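Teichoic acid biosynthesis protein F (PDB 3L7I) belongs to the teichoic acid biosynthesis proteins of bacterial cell-wall polymer assembly and carries a transferase region of the GT-B class. Local coordinates at residues 634-646 and 658-670. Residues are numbered along the deposited sequence; the frame is centred on the assembly and turned at random.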
loop_
_atom_site.group_PDB
_atom_site.type_symbol
_atom_site.label_atom_id
_atom_site.label_comp_id
_atom_site.label_asym_id
_atom_site.label_seq_id
_atom_site.Cartn_x
_atom_site.Cartn_y
_atom_site.Cartn_z
ATOM N N LYS A 634 37.898 53.226 2.364
ATOM C CA LYS A 634 38.291 54.331 3.259
ATOM C C LYS A 634 37.719 55.659 2.768
ATOM O O LYS A 634 38.420 56.658 2.654
ATOM C CB LYS A 634 39.807 54.432 3.417
ATOM C CG LYS A 634 40.482 53.144 3.823
ATOM C CD LYS A 634 41.950 53.351 4.172
ATOM C CE LYS A 634 42.768 52.093 3.885
ATOM N NZ LYS A 634 44.184 52.218 4.359
ATOM N N ARG A 635 36.433 55.649 2.453
ATOM C CA ARG A 635 35.767 56.834 1.973
ATOM C C ARG A 635 34.720 57.230 3.007
ATOM O O ARG A 635 34.391 56.440 3.883
ATOM C CB ARG A 635 35.149 56.575 0.583
ATOM C CG ARG A 635 36.009 57.027 -0.584
ATOM C CD ARG A 635 36.589 55.924 -1.427
ATOM N NE ARG A 635 35.705 55.595 -2.539
ATOM C CZ ARG A 635 36.082 55.060 -3.708
ATOM N NH1 ARG A 635 35.151 54.785 -4.615
ATOM N NH2 ARG A 635 37.356 54.784 -3.982
ATOM N N PRO A 636 34.204 58.464 2.921
ATOM C CA PRO A 636 33.207 58.950 3.882
ATOM C C PRO A 636 31.900 58.171 3.814
ATOM O O PRO A 636 31.381 57.963 2.723
ATOM C CB PRO A 636 32.946 60.386 3.420
ATOM C CG PRO A 636 34.113 60.747 2.599
ATOM C CD PRO A 636 34.562 59.497 1.938
ATOM N N GLN A 637 31.382 57.752 4.961
ATOM C CA GLN A 637 30.033 57.214 5.018
ATOM C C GLN A 637 29.198 58.129 5.908
ATOM O O GLN A 637 29.747 58.833 6.755
ATOM C CB GLN A 637 30.017 55.782 5.551
ATOM C CG GLN A 637 31.072 54.872 4.960
ATOM C CD GLN A 637 30.766 53.398 5.181
ATOM O OE1 GLN A 637 29.602 53.009 5.339
ATOM N NE2 GLN A 637 31.806 52.563 5.170
ATOM N N PHE A 638 27.886 58.134 5.674
ATOM C CA PHE A 638 26.908 58.868 6.471
ATOM C C PHE A 638 25.822 57.899 6.896
ATOM O O PHE A 638 25.622 56.851 6.261
ATOM C CB PHE A 638 26.273 59.987 5.652
ATOM C CG PHE A 638 27.221 61.091 5.300
ATOM C CD1 PHE A 638 27.383 62.192 6.151
ATOM C CD2 PHE A 638 27.962 61.044 4.123
ATOM C CE1 PHE A 638 28.260 63.223 5.829
ATOM C CE2 PHE A 638 28.833 62.076 3.809
ATOM C CZ PHE A 638 28.980 63.161 4.657
ATOM N N PHE A 639 25.105 58.254 7.952
ATOM C CA PHE A 639 24.146 57.347 8.553
ATOM C C PHE A 639 22.885 58.078 8.914
ATOM O O PHE A 639 22.778 58.697 9.964
ATOM C CB PHE A 639 24.783 56.638 9.747
ATOM C CG PHE A 639 25.986 55.857 9.356
ATOM C CD1 PHE A 639 25.845 54.588 8.784
ATOM C CD2 PHE A 639 27.249 56.420 9.442
ATOM C CE1 PHE A 639 26.952 53.868 8.358
ATOM C CE2 PHE A 639 28.362 55.707 9.016
ATOM C CZ PHE A 639 28.216 54.423 8.480
ATOM N N PHE A 640 21.933 58.011 8.005
ATOM C CA PHE A 640 20.694 58.753 8.112
ATOM C C PHE A 640 19.655 57.938 8.907
ATOM O O PHE A 640 18.661 57.455 8.368
ATOM C CB PHE A 640 20.233 59.044 6.698
ATOM C CG PHE A 640 18.955 59.767 6.613
ATOM C CD1 PHE A 640 18.028 59.425 5.645
ATOM C CD2 PHE A 640 18.672 60.807 7.472
ATOM C CE1 PHE A 640 16.822 60.113 5.536
ATOM C CE2 PHE A 640 17.467 61.505 7.368
ATOM C CZ PHE A 640 16.539 61.153 6.403
ATOM N N ALA A 641 19.911 57.779 10.197
ATOM C CA ALA A 641 18.998 57.067 11.079
ATOM C C ALA A 641 17.811 57.941 11.500
ATOM O O ALA A 641 17.764 58.443 12.616
ATOM C CB ALA A 641 19.745 56.557 12.307
ATOM N N TYR A 642 16.846 58.112 10.610
ATOM C CA TYR A 642 15.719 58.979 10.907
ATOM C C TYR A 642 14.749 58.338 11.882
ATOM O O TYR A 642 14.094 59.027 12.658
ATOM C CB TYR A 642 15.007 59.414 9.626
ATOM C CG TYR A 642 14.541 58.290 8.731
ATOM C CD1 TYR A 642 15.325 57.857 7.659
ATOM C CD2 TYR A 642 13.311 57.687 8.929
ATOM C CE1 TYR A 642 14.908 56.837 6.825
ATOM C CE2 TYR A 642 12.875 56.663 8.104
ATOM C CZ TYR A 642 13.677 56.238 7.048
ATOM O OH TYR A 642 13.236 55.216 6.225
ATOM N N ASP A 643 14.662 57.018 11.849
ATOM C CA ASP A 643 13.769 56.306 12.765
ATOM C C ASP A 643 14.516 55.726 13.953
ATOM O O ASP A 643 13.980 54.916 14.691
ATOM C CB ASP A 643 12.995 55.206 12.040
ATOM C CG ASP A 643 13.897 54.262 11.272
ATOM O OD1 ASP A 643 15.132 54.461 11.276
ATOM O OD2 ASP A 643 13.361 53.312 10.666
ATOM N N ILE A 644 15.748 56.173 14.139
ATOM C CA ILE A 644 16.613 55.651 15.173
ATOM C C ILE A 644 15.982 55.555 16.572
ATOM O O ILE A 644 16.479 54.814 17.415
ATOM C CB ILE A 644 17.890 56.476 15.262
ATOM C CG1 ILE A 644 18.954 55.712 16.060
ATOM C CG2 ILE A 644 17.586 57.833 15.855
ATOM C CD1 ILE A 644 20.320 56.335 15.984
ATOM N N ASP A 645 14.901 56.284 16.837
ATOM C CA ASP A 645 14.250 56.166 18.142
ATOM C C ASP A 645 13.388 54.915 18.193
ATOM O O ASP A 645 13.418 54.161 19.163
ATOM C CB ASP A 645 13.407 57.392 18.447
ATOM C CG ASP A 645 14.090 58.666 18.037
ATOM O OD1 ASP A 645 14.415 59.479 18.933
ATOM O OD2 ASP A 645 14.325 58.847 16.811
ATOM N N LYS A 646 12.611 54.697 17.145
ATOM C CA LYS A 646 11.841 53.472 17.037
ATOM C C LYS A 646 12.738 52.280 17.346
ATOM O O LYS A 646 12.384 51.437 18.159
ATOM C CB LYS A 646 11.230 53.341 15.639
ATOM C CG LYS A 646 10.165 54.394 15.321
ATOM C CD LYS A 646 9.558 54.201 13.927
ATOM C CE LYS A 646 8.505 53.086 13.915
ATOM N NZ LYS A 646 8.073 52.762 12.521
ATOM N N TYR A 658 26.848 51.041 17.948
ATOM C CA TYR A 658 26.419 51.940 16.877
ATOM C C TYR A 658 26.557 53.425 17.196
ATOM O O TYR A 658 26.947 54.228 16.338
ATOM C CB TYR A 658 24.956 51.665 16.571
ATOM C CG TYR A 658 24.415 52.309 15.318
ATOM C CD1 TYR A 658 24.417 51.623 14.117
ATOM C CD2 TYR A 658 23.865 53.578 15.349
ATOM C CE1 TYR A 658 23.908 52.185 12.972
ATOM C CE2 TYR A 658 23.352 54.163 14.203
ATOM C CZ TYR A 658 23.372 53.455 13.010
ATOM O OH TYR A 658 22.858 54.015 11.854
ATOM N N MET A 659 26.205 53.790 18.427
ATOM C CA MET A 659 26.222 55.174 18.828
ATOM C C MET A 659 27.614 55.761 18.724
ATOM O O MET A 659 27.774 56.970 18.580
ATOM C CB MET A 659 25.691 55.311 20.246
ATOM C CG MET A 659 24.457 56.171 20.327
ATOM S SD MET A 659 23.371 55.870 18.934
ATOM C CE MET A 659 21.923 55.218 19.770
ATOM N N GLU A 660 28.626 54.910 18.774
ATOM C CA GLU A 660 29.985 55.411 18.848
ATOM C C GLU A 660 30.797 55.110 17.598
ATOM O O GLU A 660 30.795 55.873 16.630
ATOM C CB GLU A 660 30.674 54.825 20.077
ATOM C CG GLU A 660 31.460 55.841 20.876
ATOM C CD GLU A 660 31.212 55.712 22.364
ATOM O OE1 GLU A 660 30.814 54.610 22.804
ATOM O OE2 GLU A 660 31.405 56.715 23.086
ATOM N N ASP A 661 31.468 53.968 17.633
ATOM C CA ASP A 661 32.501 53.628 16.668
ATOM C C ASP A 661 32.029 53.206 15.271
ATOM O O ASP A 661 32.249 52.072 14.857
ATOM C CB ASP A 661 33.416 52.547 17.263
ATOM C CG ASP A 661 32.647 51.328 17.739
ATOM O OD1 ASP A 661 31.727 50.897 17.014
ATOM O OD2 ASP A 661 32.961 50.806 18.832
ATOM N N LEU A 662 31.396 54.121 14.542
ATOM C CA LEU A 662 31.229 53.933 13.096
ATOM C C LEU A 662 31.898 55.079 12.317
ATOM O O LEU A 662 32.201 56.133 12.893
ATOM C CB LEU A 662 29.769 53.655 12.682
ATOM C CG LEU A 662 28.655 54.623 13.020
ATOM C CD1 LEU A 662 27.295 53.980 12.799
ATOM C CD2 LEU A 662 28.831 55.098 14.480
ATOM N N PRO A 663 32.141 54.862 11.013
ATOM C CA PRO A 663 33.102 55.644 10.227
ATOM C C PRO A 663 32.623 57.042 9.890
ATOM O O PRO A 663 33.400 57.814 9.341
ATOM C CB PRO A 663 33.208 54.863 8.912
ATOM C CG PRO A 663 32.107 53.870 8.917
ATOM C CD PRO A 663 31.274 54.055 10.144
ATOM N N GLY A 664 31.363 57.347 10.182
ATOM C CA GLY A 664 30.792 58.639 9.856
ATOM C C GLY A 664 29.761 59.092 10.866
ATOM O O GLY A 664 29.404 58.364 11.782
ATOM N N PRO A 665 29.249 60.302 10.681
ATOM C CA PRO A 665 28.299 60.915 11.618
ATOM C C PRO A 665 26.893 60.292 11.532
ATOM O O PRO A 665 26.541 59.769 10.480
ATOM C CB PRO A 665 28.232 62.370 11.134
ATOM C CG PRO A 665 29.077 62.426 9.842
ATOM C CD PRO A 665 29.357 61.050 9.423
ATOM N N ILE A 666 26.102 60.349 12.597
ATOM C CA ILE A 666 24.700 59.943 12.491
ATOM C C ILE A 666 23.828 61.169 12.294
ATOM O O ILE A 666 23.884 62.099 13.083
ATOM C CB ILE A 666 24.189 59.205 13.755
ATOM C CG1 ILE A 666 25.020 57.947 14.020
ATOM C CG2 ILE A 666 22.689 58.883 13.614
ATOM C CD1 ILE A 666 24.736 57.291 15.329
ATOM N N TYR A 667 23.018 61.186 11.248
ATOM C CA TYR A 667 22.081 62.288 11.082
ATOM C C TYR A 667 20.658 61.773 11.248
ATOM O O TYR A 667 20.321 60.713 10.745
ATOM C CB TYR A 667 22.264 62.969 9.711
ATOM C CG TYR A 667 23.386 63.991 9.654
ATOM C CD1 TYR A 667 23.171 65.315 10.009
ATOM C CD2 TYR A 667 24.658 63.627 9.236
ATOM C CE1 TYR A 667 24.193 66.244 9.957
ATOM C CE2 TYR A 667 25.685 64.546 9.183
ATOM C CZ TYR A 667 25.448 65.853 9.546
ATOM O OH TYR A 667 26.476 66.763 9.489
ATOM N N THR A 668 19.820 62.511 11.956
ATOM C CA THR A 668 18.421 62.125 12.059
ATOM C C THR A 668 17.548 62.952 11.107
ATOM O O THR A 668 16.512 62.491 10.637
ATOM C CB THR A 668 17.907 62.180 13.525
ATOM O OG1 THR A 668 18.291 63.428 14.142
ATOM C CG2 THR A 668 18.492 61.038 14.322
ATOM N N GLU A 669 17.974 64.171 10.805
ATOM C CA GLU A 669 17.300 64.958 9.777
ATOM C C GLU A 669 18.160 64.983 8.506
ATOM O O GLU A 669 19.386 64.985 8.570
ATOM C CB GLU A 669 16.982 66.382 10.283
ATOM C CG GLU A 669 17.753 67.532 9.595
ATOM C CD GLU A 669 19.012 67.960 10.344
ATOM O OE1 GLU A 669 19.668 67.100 10.969
ATOM O OE2 GLU A 669 19.354 69.164 10.308
ATOM N N PRO A 670 17.518 64.993 7.338
ATOM C CA PRO A 670 18.227 65.039 6.054
ATOM C C PRO A 670 18.999 66.335 5.807
ATOM O O PRO A 670 19.973 66.310 5.074
ATOM C CB PRO A 670 17.079 64.982 5.053
ATOM C CG PRO A 670 15.915 65.595 5.811
ATOM C CD PRO A 670 16.060 64.946 7.142
#
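With CG of Phe639 anti to its carbonyl carbon (chi1 -60°) and CG of Leu662 set between backbone N and carbonyl carbon (chi1 57°), the two side chains meet from opposite directions. Leu662 CD1 sits over one face of the Phe639 ring, 4.1 Å from its centroid and 8° off the normal, a nearly axial CH-pi contact. The same methyl also lies over the centre of one face of the Tyr658 ring, so one methyl packs against two aromatic faces. Pro663 adds its CD, 3.5 Å from Phe639 CZ, while Gly664 N and Pro665 O lie at the ring edge. The backbone carrying Phe639, strand 637-640, runs parallel to the short, weakly bonded strand 666-667, one of the two outermost strands of the six-stranded parallel sheet within the chain; on its other side 637-640 bonds to Leu619 and Thr621. Tyr667 N donates to Phe639 O at 2.8 Å; Phe639 N to Pro665 O is weak. Gly664 CA reaches Gln637 O at 3.3 Å by a CA-H...O contact. On the face carrying Phe638 and Tyr667, Phe638 CD1 touches Pro665 CD and Tyr667 CE2, and Leu673 of helix 670-677 touches both aromatics. Phe640 brings CE2 to 3.7 Å from Pro670 CD. Farther along, Ile644 CD1 meets Tyr658 CE2 at 4.1 Å and its CG2 meets Thr668 CG2. Tyr658 OH, near Phe639 CB and Ala641 CB, is hydrogen-bonded to Asp622 O, which gives the hydroxyl of this buried residue a polar partner. With just one good and one weak hydrogen bond joining the segments, attachment of the edge strand in this Rossmann-like, GT-B-class half probably relies largely on aromatic, proline and aliphatic packing.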